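Local coordinates for SWD1-like protein (Myceliophthora thermophila, PDB 6E29) that contributes its WD-repeat beta-propeller domain to COMPASS, the histone H3 methyltransferase complex, probably as a scaffold for contacts with other subunits, at residues T29-N34 / V319-P324; S72-R77 / G113-P118; G79-S84 / V91-L96; Q123-L128 / I179-S184. All coordinates share one frame; numbering follows the deposited sequence.

Interaction 1 of 4, residues T29-N34 / V319-P324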
# COMPACT_ATOMS: atom_id res chain seq x y z
N THR B 29 5.10 -12.76 3.30
CA THR B 29 5.56 -11.39 3.51
C THR B 29 4.45 -10.38 3.32
O THR B 29 4.61 -9.24 3.75
CB THR B 29 6.70 -11.01 2.56
OG1 THR B 29 6.27 -11.16 1.19
CG2 THR B 29 7.90 -11.86 2.78
N CYS B 30 3.34 -10.78 2.72
CA CYS B 30 2.27 -9.85 2.38
C CYS B 30 0.99 -10.67 2.18
O CYS B 30 1.08 -11.81 1.72
CB CYS B 30 2.67 -9.06 1.13
SG CYS B 30 1.45 -8.10 0.21
N VAL B 31 -0.17 -10.07 2.44
CA VAL B 31 -1.47 -10.69 2.15
C VAL B 31 -2.42 -9.61 1.64
O VAL B 31 -2.25 -8.44 1.95
CB VAL B 31 -2.11 -11.32 3.38
CG1 VAL B 31 -1.50 -12.68 3.62
CG2 VAL B 31 -1.96 -10.37 4.55
N ARG B 32 -3.43 -10.03 0.88
CA ARG B 32 -4.44 -9.11 0.34
C ARG B 32 -5.67 -9.93 -0.04
O ARG B 32 -5.54 -10.89 -0.80
CB ARG B 32 -3.98 -8.35 -0.94
CG ARG B 32 -4.87 -7.19 -1.29
CD ARG B 32 -4.33 -5.92 -0.54
NE ARG B 32 -5.19 -4.75 -0.62
CZ ARG B 32 -4.97 -3.70 -1.41
NH1 ARG B 32 -3.92 -3.68 -2.24
NH2 ARG B 32 -5.82 -2.66 -1.37
N PHE B 33 -6.83 -9.56 0.50
CA PHE B 33 -8.10 -10.20 0.10
C PHE B 33 -8.56 -9.65 -1.25
O PHE B 33 -8.30 -8.49 -1.55
CB PHE B 33 -9.18 -9.91 1.13
CG PHE B 33 -8.98 -10.61 2.44
CD1 PHE B 33 -9.41 -11.93 2.58
CD2 PHE B 33 -8.42 -9.97 3.56
CE1 PHE B 33 -9.26 -12.66 3.81
CE2 PHE B 33 -8.29 -10.70 4.80
CZ PHE B 33 -8.73 -12.06 4.90
N ASN B 34 -9.26 -10.47 -2.06
CA ASN B 34 -9.90 -9.90 -3.25
C ASN B 34 -11.16 -9.15 -2.81
O ASN B 34 -11.48 -9.08 -1.61
CB ASN B 34 -10.15 -10.99 -4.32
CG ASN B 34 -11.27 -11.98 -3.93
OD1 ASN B 34 -11.71 -12.02 -2.79
ND2 ASN B 34 -11.71 -12.81 -4.90
N VAL B 319 2.82 -7.45 7.84
CA VAL B 319 1.71 -6.90 7.04
C VAL B 319 0.41 -7.37 7.63
O VAL B 319 0.27 -8.55 7.97
CB VAL B 319 1.82 -7.36 5.57
CG1 VAL B 319 0.46 -7.25 4.83
CG2 VAL B 319 2.89 -6.51 4.86
N ILE B 320 -0.60 -6.48 7.68
CA ILE B 320 -1.92 -6.89 8.15
C ILE B 320 -2.96 -6.45 7.13
O ILE B 320 -2.76 -5.49 6.39
CB ILE B 320 -2.25 -6.31 9.56
CG1 ILE B 320 -2.26 -4.78 9.47
CG2 ILE B 320 -1.18 -6.81 10.60
CD1 ILE B 320 -2.60 -4.13 10.76
N GLU B 321 -4.10 -7.13 7.12
CA GLU B 321 -5.16 -6.82 6.15
C GLU B 321 -6.48 -7.23 6.75
O GLU B 321 -6.59 -8.33 7.31
CB GLU B 321 -4.99 -7.59 4.84
CG GLU B 321 -3.87 -7.07 4.01
CD GLU B 321 -4.13 -5.65 3.53
OE1 GLU B 321 -5.29 -5.33 3.13
OE2 GLU B 321 -3.18 -4.86 3.58
N TRP B 322 -7.49 -6.38 6.64
CA TRP B 322 -8.84 -6.78 7.03
C TRP B 322 -9.60 -7.41 5.87
O TRP B 322 -9.43 -7.01 4.71
CB TRP B 322 -9.64 -5.56 7.48
CG TRP B 322 -9.19 -4.87 8.75
CD1 TRP B 322 -8.22 -3.91 8.88
CD2 TRP B 322 -9.77 -5.03 10.05
NE1 TRP B 322 -8.16 -3.46 10.19
CE2 TRP B 322 -9.12 -4.12 10.91
CE3 TRP B 322 -10.79 -5.83 10.57
CZ2 TRP B 322 -9.44 -4.01 12.25
CZ3 TRP B 322 -11.10 -5.72 11.91
CH2 TRP B 322 -10.43 -4.82 12.72
N HIS B 323 -10.54 -8.29 6.22
CA HIS B 323 -11.47 -8.85 5.22
C HIS B 323 -12.39 -7.74 4.67
O HIS B 323 -12.75 -6.81 5.41
CB HIS B 323 -12.28 -9.97 5.88
CG HIS B 323 -13.08 -10.78 4.92
ND1 HIS B 323 -14.39 -10.47 4.59
CD2 HIS B 323 -12.76 -11.88 4.19
CE1 HIS B 323 -14.84 -11.37 3.72
NE2 HIS B 323 -13.87 -12.22 3.45
N PRO B 324 -12.77 -7.78 3.38
CA PRO B 324 -13.57 -6.66 2.82
C PRO B 324 -15.02 -6.62 3.25
O PRO B 324 -15.73 -5.65 2.90
CB PRO B 324 -13.50 -6.88 1.30
CG PRO B 324 -13.24 -8.41 1.17
CD PRO B 324 -12.33 -8.72 2.34
O HOH W 1 4.92 -9.07 6.78
O HOH W 2 -6.84 -7.05 1.87

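Interaction 2 of 4, residues S72-R77 / G113-P118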
# COMPACT_ATOMS: atom_id res chain seq x y z
N SER B 72 4.16 -6.42 -2.71
CA SER B 72 2.78 -5.95 -2.77
C SER B 72 1.94 -6.83 -3.67
O SER B 72 2.45 -7.59 -4.51
CB SER B 72 2.66 -4.49 -3.24
OG SER B 72 2.91 -4.37 -4.64
N LEU B 73 0.64 -6.76 -3.41
CA LEU B 73 -0.39 -7.50 -4.14
C LEU B 73 -1.58 -6.59 -4.32
O LEU B 73 -2.00 -5.95 -3.36
CB LEU B 73 -0.88 -8.74 -3.36
CG LEU B 73 0.18 -9.75 -3.01
CD1 LEU B 73 -0.31 -10.61 -1.80
CD2 LEU B 73 0.48 -10.65 -4.25
N SER B 74 -2.14 -6.59 -5.52
CA SER B 74 -3.23 -5.71 -5.88
C SER B 74 -4.17 -6.44 -6.82
O SER B 74 -3.73 -6.92 -7.87
CB SER B 74 -2.65 -4.45 -6.56
OG SER B 74 -3.66 -3.61 -7.09
N TRP B 75 -5.44 -6.51 -6.45
CA TRP B 75 -6.42 -7.28 -7.20
C TRP B 75 -7.19 -6.38 -8.14
O TRP B 75 -7.44 -5.23 -7.83
CB TRP B 75 -7.43 -7.94 -6.28
CG TRP B 75 -6.96 -9.09 -5.43
CD1 TRP B 75 -6.31 -9.01 -4.19
CD2 TRP B 75 -7.20 -10.48 -5.67
NE1 TRP B 75 -6.13 -10.29 -3.69
CE2 TRP B 75 -6.66 -11.20 -4.57
CE3 TRP B 75 -7.79 -11.20 -6.73
CZ2 TRP B 75 -6.70 -12.60 -4.50
CZ3 TRP B 75 -7.84 -12.60 -6.64
CH2 TRP B 75 -7.29 -13.29 -5.55
N SER B 76 -7.61 -6.95 -9.27
CA SER B 76 -8.46 -6.21 -10.20
C SER B 76 -9.87 -6.12 -9.62
O SER B 76 -10.25 -6.89 -8.73
CB SER B 76 -8.51 -6.90 -11.57
OG SER B 76 -9.19 -8.16 -11.50
N ARG B 77 -10.67 -5.18 -10.16
CA ARG B 77 -12.03 -4.99 -9.64
C ARG B 77 -12.83 -6.28 -9.70
O ARG B 77 -13.63 -6.58 -8.81
CB ARG B 77 -12.73 -3.88 -10.43
CG ARG B 77 -14.15 -3.48 -9.94
CD ARG B 77 -14.32 -3.63 -8.41
NE ARG B 77 -15.31 -2.75 -7.78
CZ ARG B 77 -16.14 -3.14 -6.81
NH1 ARG B 77 -16.10 -4.39 -6.37
NH2 ARG B 77 -17.00 -2.28 -6.27
N GLY B 113 6.01 -1.05 -4.00
CA GLY B 113 4.67 -1.55 -4.17
C GLY B 113 4.11 -1.07 -5.49
O GLY B 113 4.54 -0.06 -6.07
N ALA B 114 3.19 -1.85 -6.03
CA ALA B 114 2.53 -1.50 -7.29
C ALA B 114 1.02 -1.68 -7.14
O ALA B 114 0.57 -2.66 -6.54
CB ALA B 114 3.06 -2.34 -8.49
N GLU B 115 0.25 -0.72 -7.67
CA GLU B 115 -1.20 -0.71 -7.51
C GLU B 115 -1.86 -0.68 -8.87
O GLU B 115 -1.45 0.08 -9.74
CB GLU B 115 -1.70 0.50 -6.74
CG GLU B 115 -1.45 0.40 -5.24
CD GLU B 115 -2.49 -0.45 -4.56
OE1 GLU B 115 -3.68 -0.09 -4.65
OE2 GLU B 115 -2.13 -1.50 -3.96
N LEU B 116 -2.91 -1.48 -9.03
CA LEU B 116 -3.68 -1.46 -10.29
C LEU B 116 -4.63 -0.27 -10.34
O LEU B 116 -5.18 0.16 -9.32
CB LEU B 116 -4.47 -2.76 -10.44
CG LEU B 116 -3.76 -3.96 -11.03
CD1 LEU B 116 -4.74 -5.19 -11.03
CD2 LEU B 116 -3.26 -3.69 -12.46
N HIS B 117 -4.79 0.30 -11.53
CA HIS B 117 -5.81 1.32 -11.72
C HIS B 117 -7.16 0.73 -11.29
O HIS B 117 -7.49 -0.39 -11.70
CB HIS B 117 -5.85 1.76 -13.19
CG HIS B 117 -6.72 2.94 -13.45
ND1 HIS B 117 -8.10 2.87 -13.41
CD2 HIS B 117 -6.41 4.22 -13.80
CE1 HIS B 117 -8.61 4.05 -13.71
NE2 HIS B 117 -7.61 4.89 -13.95
N PRO B 118 -7.96 1.44 -10.48
CA PRO B 118 -9.17 0.80 -9.91
C PRO B 118 -10.22 0.41 -10.92
O PRO B 118 -11.16 -0.32 -10.55
CB PRO B 118 -9.71 1.87 -8.96
CG PRO B 118 -8.54 2.81 -8.73
CD PRO B 118 -7.77 2.81 -9.97
O HOH W 3 1.31 -5.31 -6.63
O HOH W 4 -5.55 -2.29 -5.38

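Interaction 3 of 4, residues G79-S84 / V91-L96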
# COMPACT_ATOMS: atom_id res chain seq x y z
N GLY B 79 -11.72 -9.45 -9.67
CA GLY B 79 -11.10 -10.64 -9.10
C GLY B 79 -10.38 -11.54 -10.08
O GLY B 79 -9.79 -12.55 -9.65
N ARG B 80 -10.37 -11.22 -11.38
CA ARG B 80 -9.75 -12.13 -12.33
C ARG B 80 -8.23 -11.96 -12.41
O ARG B 80 -7.53 -12.95 -12.72
CB ARG B 80 -10.37 -11.96 -13.70
CG ARG B 80 -9.78 -12.89 -14.66
CD ARG B 80 -10.40 -12.72 -16.02
NE ARG B 80 -9.75 -13.58 -16.98
CZ ARG B 80 -10.16 -13.69 -18.24
NH1 ARG B 80 -11.20 -12.97 -18.66
NH2 ARG B 80 -9.52 -14.51 -19.08
N TYR B 81 -7.71 -10.78 -12.08
CA TYR B 81 -6.31 -10.44 -12.27
C TYR B 81 -5.67 -10.01 -10.95
O TYR B 81 -6.34 -9.46 -10.08
CB TYR B 81 -6.14 -9.29 -13.31
CG TYR B 81 -6.75 -9.67 -14.67
CD1 TYR B 81 -6.05 -10.46 -15.55
CD2 TYR B 81 -8.02 -9.22 -15.04
CE1 TYR B 81 -6.59 -10.82 -16.80
CE2 TYR B 81 -8.59 -9.58 -16.29
CZ TYR B 81 -7.86 -10.37 -17.16
OH TYR B 81 -8.38 -10.73 -18.37
N LEU B 82 -4.39 -10.32 -10.79
CA LEU B 82 -3.67 -10.01 -9.57
C LEU B 82 -2.30 -9.49 -9.95
O LEU B 82 -1.56 -10.16 -10.68
CB LEU B 82 -3.53 -11.24 -8.65
CG LEU B 82 -2.71 -11.09 -7.35
CD1 LEU B 82 -3.37 -10.11 -6.46
CD2 LEU B 82 -2.61 -12.47 -6.69
N LEU B 83 -1.96 -8.31 -9.45
CA LEU B 83 -0.69 -7.69 -9.74
C LEU B 83 0.23 -7.90 -8.54
O LEU B 83 -0.12 -7.54 -7.42
CB LEU B 83 -0.91 -6.21 -10.02
CG LEU B 83 0.29 -5.46 -10.53
CD1 LEU B 83 0.47 -5.73 -12.00
CD2 LEU B 83 0.06 -3.95 -10.25
N SER B 84 1.37 -8.52 -8.76
CA SER B 84 2.34 -8.77 -7.69
C SER B 84 3.66 -8.07 -7.98
O SER B 84 4.09 -7.96 -9.14
CB SER B 84 2.57 -10.29 -7.50
OG SER B 84 2.95 -10.93 -8.74
N VAL B 91 7.36 -6.63 -11.64
CA VAL B 91 5.91 -6.56 -11.46
C VAL B 91 5.27 -7.49 -12.49
O VAL B 91 5.63 -7.45 -13.68
CB VAL B 91 5.39 -5.12 -11.63
CG1 VAL B 91 3.88 -5.09 -11.57
CG2 VAL B 91 5.94 -4.21 -10.54
N ILE B 92 4.31 -8.32 -12.05
CA ILE B 92 3.65 -9.31 -12.91
C ILE B 92 2.15 -9.18 -12.74
O ILE B 92 1.65 -9.05 -11.62
CB ILE B 92 4.11 -10.75 -12.58
CG1 ILE B 92 5.60 -10.95 -12.90
CG2 ILE B 92 3.22 -11.80 -13.27
CD1 ILE B 92 6.13 -12.33 -12.46
N LEU B 93 1.42 -9.24 -13.86
CA LEU B 93 -0.03 -9.32 -13.87
C LEU B 93 -0.41 -10.75 -14.20
O LEU B 93 -0.15 -11.22 -15.32
CB LEU B 93 -0.68 -8.39 -14.88
CG LEU B 93 -2.20 -8.44 -14.67
CD1 LEU B 93 -2.54 -7.91 -13.33
CD2 LEU B 93 -2.89 -7.61 -15.71
N TRP B 94 -0.98 -11.44 -13.21
CA TRP B 94 -1.45 -12.81 -13.33
C TRP B 94 -2.89 -12.82 -13.80
O TRP B 94 -3.71 -12.01 -13.36
CB TRP B 94 -1.35 -13.53 -11.97
CG TRP B 94 0.01 -13.55 -11.41
CD1 TRP B 94 0.55 -12.67 -10.52
CD2 TRP B 94 1.05 -14.49 -11.74
NE1 TRP B 94 1.87 -13.01 -10.25
CE2 TRP B 94 2.19 -14.13 -10.99
CE3 TRP B 94 1.11 -15.63 -12.56
CZ2 TRP B 94 3.39 -14.85 -11.05
CZ3 TRP B 94 2.30 -16.34 -12.63
CH2 TRP B 94 3.43 -15.95 -11.88
N ASP B 95 -3.20 -13.75 -14.69
CA ASP B 95 -4.57 -14.09 -15.04
C ASP B 95 -4.95 -15.33 -14.21
O ASP B 95 -4.42 -16.43 -14.42
CB ASP B 95 -4.67 -14.33 -16.55
CG ASP B 95 -6.08 -14.62 -17.03
OD1 ASP B 95 -7.02 -14.76 -16.21
OD2 ASP B 95 -6.24 -14.73 -18.27
N LEU B 96 -5.82 -15.13 -13.22
CA LEU B 96 -6.23 -16.23 -12.35
C LEU B 96 -7.28 -17.11 -13.00
O LEU B 96 -7.58 -18.18 -12.46
CB LEU B 96 -6.77 -15.71 -11.04
CG LEU B 96 -5.76 -14.83 -10.30
CD1 LEU B 96 -6.32 -14.40 -8.95
CD2 LEU B 96 -4.42 -15.54 -10.15

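Interaction 4 of 4, residues Q123-L128 / I179-S184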
# COMPACT_ATOMS: atom_id res chain seq x y z
N GLN B 123 -3.41 -0.77 -16.42
CA GLN B 123 -2.51 0.30 -16.02
C GLN B 123 -2.20 0.13 -14.55
O GLN B 123 -3.08 -0.22 -13.77
CB GLN B 123 -3.13 1.66 -16.26
CG GLN B 123 -2.14 2.77 -16.04
CD GLN B 123 -2.77 4.11 -15.89
OE1 GLN B 123 -3.10 4.54 -14.79
NE2 GLN B 123 -2.86 4.83 -16.99
N PHE B 124 -0.94 0.36 -14.17
CA PHE B 124 -0.58 0.35 -12.77
C PHE B 124 0.43 1.46 -12.49
O PHE B 124 1.04 2.04 -13.41
CB PHE B 124 -0.02 -1.02 -12.29
CG PHE B 124 1.35 -1.35 -12.81
CD1 PHE B 124 2.50 -0.94 -12.14
CD2 PHE B 124 1.49 -2.14 -13.96
CE1 PHE B 124 3.77 -1.27 -12.66
CE2 PHE B 124 2.76 -2.45 -14.48
CZ PHE B 124 3.90 -2.01 -13.82
N ALA B 125 0.54 1.77 -11.21
CA ALA B 125 1.53 2.71 -10.69
C ALA B 125 2.43 2.03 -9.67
O ALA B 125 1.96 1.27 -8.80
CB ALA B 125 0.88 3.93 -10.06
N ALA B 126 3.73 2.31 -9.74
CA ALA B 126 4.66 1.68 -8.81
C ALA B 126 5.60 2.70 -8.16
O ALA B 126 5.95 3.71 -8.77
CB ALA B 126 5.46 0.60 -9.53
N ALA B 127 5.97 2.45 -6.93
CA ALA B 127 7.03 3.22 -6.27
C ALA B 127 8.27 2.33 -6.17
O ALA B 127 8.16 1.14 -5.86
CB ALA B 127 6.56 3.71 -4.89
N LEU B 128 9.44 2.88 -6.46
CA LEU B 128 10.68 2.12 -6.58
C LEU B 128 11.72 2.59 -5.57
O LEU B 128 11.85 3.80 -5.31
CB LEU B 128 11.25 2.29 -7.97
CG LEU B 128 10.31 1.78 -9.03
CD1 LEU B 128 10.92 2.11 -10.36
CD2 LEU B 128 10.15 0.24 -8.83
N ILE B 179 2.38 4.77 -3.22
CA ILE B 179 1.48 5.46 -4.15
C ILE B 179 0.20 4.65 -4.29
O ILE B 179 0.24 3.42 -4.32
CB ILE B 179 2.18 5.64 -5.51
CG1 ILE B 179 1.37 6.60 -6.39
CG2 ILE B 179 2.49 4.24 -6.17
CD1 ILE B 179 2.10 7.02 -7.66
N VAL B 180 -0.93 5.35 -4.37
CA VAL B 180 -2.23 4.69 -4.57
C VAL B 180 -3.05 5.52 -5.55
O VAL B 180 -2.85 6.73 -5.67
CB VAL B 180 -3.04 4.50 -3.26
CG1 VAL B 180 -2.34 3.57 -2.32
CG2 VAL B 180 -3.30 5.83 -2.55
N TYR B 181 -4.04 4.89 -6.20
CA TYR B 181 -4.95 5.69 -7.02
C TYR B 181 -6.10 6.18 -6.15
O TYR B 181 -6.54 5.47 -5.23
CB TYR B 181 -5.58 4.81 -8.14
CG TYR B 181 -4.67 4.43 -9.28
CD1 TYR B 181 -3.85 3.30 -9.21
CD2 TYR B 181 -4.68 5.17 -10.49
CE1 TYR B 181 -3.04 2.93 -10.27
CE2 TYR B 181 -3.88 4.80 -11.60
CZ TYR B 181 -3.07 3.69 -11.46
OH TYR B 181 -2.29 3.30 -12.51
N THR B 182 -6.64 7.35 -6.48
CA THR B 182 -7.95 7.72 -5.95
C THR B 182 -9.01 6.79 -6.54
O THR B 182 -8.73 6.02 -7.46
CB THR B 182 -8.30 9.17 -6.27
OG1 THR B 182 -8.42 9.31 -7.70
CG2 THR B 182 -7.24 10.13 -5.67
N ALA B 183 -10.24 6.87 -6.00
CA ALA B 183 -11.27 5.89 -6.35
C ALA B 183 -11.62 5.94 -7.82
O ALA B 183 -11.94 4.91 -8.43
CB ALA B 183 -12.53 6.09 -5.50
N SER B 184 -11.58 7.14 -8.42
CA SER B 184 -11.96 7.26 -9.82
C SER B 184 -10.85 6.83 -10.76
O SER B 184 -11.12 6.59 -11.94
CB SER B 184 -12.34 8.71 -10.18
OG SER B 184 -11.17 9.55 -10.11

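Interaction 1 of 4, residues T29-N34 / V319-P324
Phe33 lies against His323 and Pro324 where the innermost strands of two neighbouring blades of the seven-bladed beta-propeller run side by side. Segments 29-33 and 319-322 point the same way, 8° apart and 6.3 Å apart at the closest approach of their axes. No direct hydrogen bond joins them; side chains and two waters span the interval. The blade of 317-322 is completed by the N-terminal strand 19-23, the ring closure common in propellers, so this contact joins it to the following blade, which begins with strand 28-33.

Phe33 CB rests on Pro324 CD at 3.6 Å, and CG, anti to the carbonyl carbon (chi1 -70°), stays near that same methylene. Further out, CD2 meets Trp322 O at 3.3 Å, and CE2 nears His323 N. CD1 and CE1 face the imidazole, CE1 lying 3.6 Å from His323 CD2, while CZ at the tip stands further from the same CD2. The two rings form an edge-to-face pair with planes at 72°, His323 offering its edge, and His323 CA adds a CH-pi contact over the phenyl face. Gly37 O, bonded to NE2, helps fix the imidazole.

Glu321 lays its CG against Val31 O at 3.0 Å and reaches Phe33 N through a water, which donates to OE1 at 2.6 Å. Arg32 NE makes a long salt bridge to Glu321 OE1 at 3.8 Å, whereas Arg222 is this carboxylate's stronger partner. A second water joins Thr29 O to Val319 N. Val31 CG2 touches Val319 CG1 at 4.0 Å, and Val31 N is buried without a partner.

Interaction 2 of 4, residues S72-R77 / G113-P118
Two serine hydroxyls, of Ser72 and Ser74, join the innermost strands of adjacent beta-propeller blades by accepting backbone N-H groups of Ala114 and Leu116. Segments 72-75 and 113-117 run parallel within 2°, yet their axes stay 6.2 Å apart and no main-chain hydrogen bond links them; the serines bridge the interval instead.

Ala114 N donates to Ser72 OG at 2.9 Å, and Leu116 N to Ser74 OG at 3.0 Å, both nearly straight. The two hydroxyls reach their donors by different torsions. Ser72 OG sits between its backbone N and carbonyl carbon (chi1 73°), while Ser74 OG is anti to the backbone N (chi1 173°).

A water accepts from Ser72 OG at 2.7 Å and donates to Ala114 O, so that hydroxyl serves both a direct and a bridged link. An alanine at Ser72 would probably leave the Ala114 N-H without its acceptor and this water without one of its grips. Another water ties Ser74 OG to Glu115 OE1; the other oxygen, OE2, has a weak, long ion pair with Arg32.

The Leu116 side chain, which also leans on Leu83, packs alongside the serine strand. Its CB lies 3.5 Å from Ser74 OG, and its CD1 is 3.8 Å from Ser76 N.

Interaction 3 of 4, residues G79-S84 / V91-L96
Leu82 and Trp94 pair within the beta hairpin formed by strands 81-86 and 90-95, the two middle strands of one propeller blade. Backbone bonds run both ways between Leu82 and Trp94, the Trp94 N to Leu82 O bond measuring 2.9 Å, and both ways again between Ser84 and Ile92. Leu83 with Leu93 is the non-hydrogen-bonded pair between them, and Tyr81 with Asp95 another beyond Leu82 and Trp94.

On the face bearing Leu82, Ser84, Ile92 and Trp94, the indole NE1 donates to Ser84 OG at 2.8 Å, with the oxygen close to the ring plane. Ser84 OG is also bonded to His66 NE2. This serine-histidine-tryptophan network is characteristic of WD40 repeats, and Trp94 with Asp95 forms the Trp-Asp pair that names them.

Asp95 turns to the other face. Arg80, its chain extended from CG to NE, donates from NE to Asp95 OD1 at 3.1 Å on the syn side, 35° out of the carboxylate plane; the NH2 to Asp95 OD2 bond is weak at 3.4 Å. Gln97 N gives OD1 a further donor.

Past the hairpin's last pair, Leu96 N donates to Arg80 O at 2.8 Å. Toward the other end, Leu83 CD1 presses on Val91 CG1 at 3.5 Å, tighter than usual carbon contact.

Interaction 4 of 4, residues Q123-L128 / I179-S184
Tyr181 and Gln123 meet through a hydrogen bond: the phenol OH donates to Gln123 OE1 at 2.7 Å. The hydroxyl approaches in the plane of the amide carbonyl, on a lone pair, with a C=O to donor angle of 121°. Ring and amide planes are only 18° apart, so OE1 also lies at the ring edge, 3.3 Å from Tyr181 CE2. Gln123 CG is anti to its backbone N (chi1 -171°), and beyond it the chain runs extended to carry the amide across.

Beside this bond the contact turns apolar. Ala125 CB touches Tyr181 CE1 at 4.1 Å and Ile179 CD1 at 4.1 Å, while Ile179 CG2 lies against the backbone of Ala126 and Ala127.

Further out, the phenol ring is placed by the ring of His117 and by Leu135, Leu188 and Pro118. Gln123 is held by backbone bonding to His117 in the same sheet. The two strands belong to neighbouring propeller blades: 176-181 is the innermost of its blade, and 123-128 the second strand of the one before.

A phenylalanine in place of Tyr181 would probably leave Gln123 OE1 without this donor and its amide freer to turn. With no backbone bond between the segments, a single directional bond set among apolar side chains probably helps to set the register of the two blades here.

All four contacts belong to one stretch of the propeller ring. Interactions 1, 2 and 4 join different blades, whereas interaction 3 lies inside one. Interaction 2 is central: its centre is about 12 Å from that of interaction 1 and about 8 Å from those of interactions 3 and 4. Trp75 NE1 bonds to Arg32 O at 3.0 Å, linking interactions 1 and 2. Leu83 N on Ser74 O at 2.8 Å ties interaction 3 to interaction 2, and Glu115 N on Ala125 O at 2.9 Å ties interaction 4 to it. Interactions 3 and 4 touch where Leu83 CD2 packs on Phe124 CB at 3.6 Å; interactions 1 and 4 do not touch.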